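Local coordinates for protein muramoyltetrapeptide carboxypeptidase (Oxalobacter formigenes OXCC13, PDB 6UUK) that probably acts as a serine-type LD-carboxypeptidase of the peptidase S66 family, cleaving muramoyltetrapeptides, at residues V255-E264 with M296-L304. Residues are numbered along the deposited sequence; the frame is centred on the assembly and turned at random.
Sequences VERMLLQLDE and MLSWLRSRL
Arg303 NH1 is gripped by two carboxylates of the facing helix: Asp263 OD2 and Glu264 OE2 each lie 3.4 Å from it. Both bonds are weak, yet they form a salt-bridge network at the C-terminal ends of two near-parallel helices. The axes of the two segments come within 10.9 Å, at 13°. Strands 242-248, 273-280 and 308-310 are parallel neighbours in one sheet, and helices 252-264 and 293-303 connect them in two successive beta-alpha-beta crossovers. Arg303 bends at chi2 and chi3 (67° and 77°), which sets the rim of one guanidinium face over Trp299 CH2. Glu264 OE1 instead bonds Trp234 of the second subunit.

The Trp299 ring lies along the side of the contact that faces the second subunit. The Glu256 carboxylate sits over the rim of one ring face, and Arg303 CB lies over the other. Leu260 CD2 meets the ring edge in plane, 3.8 Å from Trp299 CZ3. Glu256 OE1 hydrogen-bonds Tyr127 OH and OE2 makes a salt bridge with Arg131 NH2, both of the second subunit. With an alanine here in place of Trp299, Asp101 of the second subunit would probably lose its indole N-H, and a gap would open beside Leu260 CD2 and under the Arg303 guanidinium.

Deeper in, Val255 CG1 touches the Met296 (selenomethionine) methyl CE at 3.8 Å. Leu300 packs on Leu274 of strand 273-280, and its CD2 meets Leu259 CD1 at 3.7 Å.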
loop_
_atom_site.group_PDB
_atom_site.type_symbol
_atom_site.label_atom_id
_atom_site.label_comp_id
_atom_site.label_asym_id
_atom_site.label_seq_id
_atom_site.Cartn_x
_atom_site.Cartn_y
_atom_site.Cartn_z
ATOM N N VAL B 255 -3.458 9.001 0.308
ATOM C CA VAL B 255 -4.631 8.628 1.092
ATOM C C VAL B 255 -5.769 8.211 0.169
ATOM O O VAL B 255 -6.430 7.190 0.394
ATOM C CB VAL B 255 -5.048 9.787 2.015
ATOM C CG1 VAL B 255 -6.265 9.401 2.842
ATOM C CG2 VAL B 255 -3.889 10.192 2.913
ATOM N N GLU B 256 -6.014 8.995 -0.883
ATOM C CA GLU B 256 -7.058 8.648 -1.843
ATOM C C GLU B 256 -6.739 7.349 -2.570
ATOM O O GLU B 256 -7.653 6.594 -2.920
ATOM C CB GLU B 256 -7.238 9.780 -2.853
ATOM C CG GLU B 256 -8.519 9.697 -3.664
ATOM C CD GLU B 256 -8.569 10.731 -4.771
ATOM O OE1 GLU B 256 -7.936 10.507 -5.823
ATOM O OE2 GLU B 256 -9.230 11.774 -4.583
ATOM N N ARG B 257 -5.455 7.078 -2.804
ATOM C CA ARG B 257 -5.063 5.861 -3.505
ATOM C C ARG B 257 -5.429 4.622 -2.697
ATOM O O ARG B 257 -6.076 3.700 -3.209
ATOM C CB ARG B 257 -3.564 5.898 -3.799
ATOM C CG ARG B 257 -3.033 4.707 -4.574
ATOM C CD ARG B 257 -1.551 4.882 -4.847
ATOM N NE ARG B 257 -0.809 5.143 -3.617
ATOM C CZ ARG B 257 0.445 5.581 -3.576
ATOM N NH1 ARG B 257 1.104 5.816 -4.702
ATOM N NH2 ARG B 257 1.038 5.790 -2.409
HETATM N N MSE B 258 -5.031 4.585 -1.430
HETATM C CA MSE B 258 -5.315 3.442 -0.570
HETATM C C MSE B 258 -6.806 3.321 -0.274
HETATM O O MSE B 258 -7.315 2.222 -0.056
HETATM C CB MSE B 258 -4.518 3.546 0.730
HETATM C CG MSE B 258 -3.019 3.408 0.529
HETATM SE SE MSE B 258 -1.992 3.642 2.167
HETATM C CE MSE B 258 -0.227 3.179 1.480
ATOM N N LEU B 259 -7.508 4.457 -0.269
ATOM C CA LEU B 259 -8.959 4.419 -0.128
ATOM C C LEU B 259 -9.626 3.868 -1.381
ATOM O O LEU B 259 -10.696 3.256 -1.293
ATOM C CB LEU B 259 -9.499 5.812 0.195
ATOM C CG LEU B 259 -9.246 6.329 1.614
ATOM C CD1 LEU B 259 -9.743 7.758 1.761
ATOM C CD2 LEU B 259 -9.902 5.421 2.642
ATOM N N LEU B 260 -9.015 4.075 -2.550
ATOM C CA LEU B 260 -9.554 3.490 -3.772
ATOM C C LEU B 260 -9.347 1.982 -3.810
ATOM O O LEU B 260 -10.175 1.260 -4.377
ATOM C CB LEU B 260 -8.919 4.143 -5.001
ATOM C CG LEU B 260 -9.463 5.520 -5.390
ATOM C CD1 LEU B 260 -8.772 6.037 -6.641
ATOM C CD2 LEU B 260 -10.970 5.460 -5.591
ATOM N N GLN B 261 -8.255 1.488 -3.219
ATOM C CA GLN B 261 -8.056 0.045 -3.139
ATOM C C GLN B 261 -9.122 -0.601 -2.266
ATOM O O GLN B 261 -9.654 -1.665 -2.605
ATOM C CB GLN B 261 -6.660 -0.270 -2.603
ATOM C CG GLN B 261 -6.364 -1.759 -2.508
ATOM C CD GLN B 261 -4.941 -2.047 -2.078
ATOM O OE1 GLN B 261 -4.254 -1.177 -1.542
ATOM N NE2 GLN B 261 -4.486 -3.271 -2.316
ATOM N N LEU B 262 -9.452 0.030 -1.137
ATOM C CA LEU B 262 -10.544 -0.460 -0.306
ATOM C C LEU B 262 -11.899 -0.302 -0.983
ATOM O O LEU B 262 -12.840 -1.018 -0.629
ATOM C CB LEU B 262 -10.551 0.262 1.040
ATOM C CG LEU B 262 -9.246 0.200 1.836
ATOM C CD1 LEU B 262 -9.380 0.940 3.158
ATOM C CD2 LEU B 262 -8.820 -1.243 2.063
ATOM N N ASP B 263 -12.021 0.618 -1.941
ATOM C CA ASP B 263 -13.280 0.768 -2.659
ATOM C C ASP B 263 -13.372 -0.199 -3.836
ATOM O O ASP B 263 -14.422 -0.814 -4.054
ATOM C CB ASP B 263 -13.448 2.213 -3.127
ATOM C CG ASP B 263 -14.719 2.422 -3.925
ATOM O OD1 ASP B 263 -15.821 2.308 -3.343
ATOM O OD2 ASP B 263 -14.615 2.705 -5.137
ATOM N N GLU B 264 -12.286 -0.351 -4.597
ATOM C CA GLU B 264 -12.289 -1.290 -5.715
ATOM C C GLU B 264 -12.381 -2.734 -5.237
ATOM O O GLU B 264 -13.006 -3.569 -5.904
ATOM C CB GLU B 264 -11.041 -1.091 -6.577
ATOM C CG GLU B 264 -11.011 0.236 -7.318
ATOM C CD GLU B 264 -12.087 0.334 -8.383
ATOM O OE1 GLU B 264 -12.518 -0.722 -8.893
ATOM O OE2 GLU B 264 -12.504 1.465 -8.708
HETATM N N MSE B 296 -9.590 16.253 -1.968
HETATM C CA MSE B 296 -9.624 14.797 -1.970
HETATM C C MSE B 296 -10.898 14.297 -1.298
HETATM O O MSE B 296 -11.520 13.339 -1.757
HETATM C CB MSE B 296 -8.389 14.232 -1.264
HETATM C CG MSE B 296 -8.300 12.715 -1.270
HETATM SE SE MSE B 296 -9.204 11.853 0.230
HETATM C CE MSE B 296 -8.062 12.491 1.675
ATOM N N LEU B 297 -11.275 14.958 -0.203
ATOM C CA LEU B 297 -12.483 14.570 0.519
ATOM C C LEU B 297 -13.730 14.810 -0.323
ATOM O O LEU B 297 -14.674 14.010 -0.288
ATOM C CB LEU B 297 -12.568 15.336 1.840
ATOM C CG LEU B 297 -13.721 14.989 2.781
ATOM C CD1 LEU B 297 -13.593 13.559 3.283
ATOM C CD2 LEU B 297 -13.768 15.970 3.941
ATOM N N SER B 298 -13.755 15.906 -1.084
ATOM C CA SER B 298 -14.898 16.178 -1.950
ATOM C C SER B 298 -14.979 15.168 -3.088
ATOM O O SER B 298 -16.074 14.734 -3.462
ATOM C CB SER B 298 -14.814 17.602 -2.497
ATOM O OG SER B 298 -15.927 17.896 -3.324
ATOM N N TRP B 299 -13.830 14.784 -3.650
ATOM C CA TRP B 299 -13.826 13.753 -4.683
ATOM C C TRP B 299 -14.159 12.385 -4.103
ATOM O O TRP B 299 -14.768 11.555 -4.787
ATOM C CB TRP B 299 -12.469 13.716 -5.386
ATOM C CG TRP B 299 -12.441 12.827 -6.592
ATOM C CD1 TRP B 299 -12.668 13.194 -7.886
ATOM C CD2 TRP B 299 -12.171 11.419 -6.616
ATOM N NE1 TRP B 299 -12.557 12.104 -8.714
ATOM C CE2 TRP B 299 -12.253 11.002 -7.959
ATOM C CE3 TRP B 299 -11.870 10.471 -5.633
ATOM C CZ2 TRP B 299 -12.043 9.679 -8.344
ATOM C CZ3 TRP B 299 -11.663 9.160 -6.017
ATOM C CH2 TRP B 299 -11.749 8.776 -7.361
ATOM N N LEU B 300 -13.769 12.135 -2.851
ATOM C CA LEU B 300 -14.082 10.860 -2.217
ATOM C C LEU B 300 -15.578 10.728 -1.957
ATOM O O LEU B 300 -16.171 9.677 -2.225
ATOM C CB LEU B 300 -13.297 10.719 -0.913
ATOM C CG LEU B 300 -13.446 9.395 -0.164
ATOM C CD1 LEU B 300 -12.717 8.279 -0.896
ATOM C CD2 LEU B 300 -12.945 9.526 1.267
ATOM N N ARG B 301 -16.205 11.788 -1.437
ATOM C CA ARG B 301 -17.635 11.736 -1.154
ATOM C C ARG B 301 -18.461 11.659 -2.432
ATOM O O ARG B 301 -19.559 11.093 -2.422
ATOM C CB ARG B 301 -18.043 12.949 -0.319
ATOM C CG ARG B 301 -17.518 12.908 1.108
ATOM C CD ARG B 301 -17.685 14.244 1.811
ATOM N NE ARG B 301 -17.328 14.158 3.224
ATOM C CZ ARG B 301 -17.196 15.208 4.027
ATOM N NH1 ARG B 301 -17.382 16.434 3.557
ATOM N NH2 ARG B 301 -16.870 15.034 5.301
ATOM N N SER B 302 -17.956 12.217 -3.535
ATOM C CA SER B 302 -18.653 12.080 -4.809
ATOM C C SER B 302 -18.517 10.671 -5.371
ATOM O O SER B 302 -19.441 10.172 -6.020
ATOM C CB SER B 302 -18.127 13.107 -5.812
ATOM O OG SER B 302 -18.362 14.430 -5.361
ATOM N N ARG B 303 -17.379 10.017 -5.127
ATOM C CA ARG B 303 -17.177 8.657 -5.612
ATOM C C ARG B 303 -17.871 7.635 -4.718
ATOM O O ARG B 303 -18.588 6.757 -5.209
ATOM C CB ARG B 303 -15.679 8.354 -5.710
ATOM C CG ARG B 303 -15.339 6.867 -5.727
ATOM C CD ARG B 303 -15.838 6.181 -6.990
ATOM N NE ARG B 303 -14.988 6.463 -8.143
ATOM C CZ ARG B 303 -13.986 5.683 -8.537
ATOM N NH1 ARG B 303 -13.708 4.572 -7.870
ATOM N NH2 ARG B 303 -13.263 6.014 -9.598
ATOM N N LEU B 304 -17.669 7.735 -3.407
ATOM C CA LEU B 304 -18.211 6.741 -2.492
ATOM C C LEU B 304 -19.728 6.852 -2.394
ATOM O O LEU B 304 -20.313 7.924 -2.573
ATOM C CB LEU B 304 -17.592 6.895 -1.103
ATOM C CG LEU B 304 -16.088 6.648 -0.981
ATOM C CD1 LEU B 304 -15.689 6.538 0.484
ATOM C CD2 LEU B 304 -15.678 5.403 -1.752
#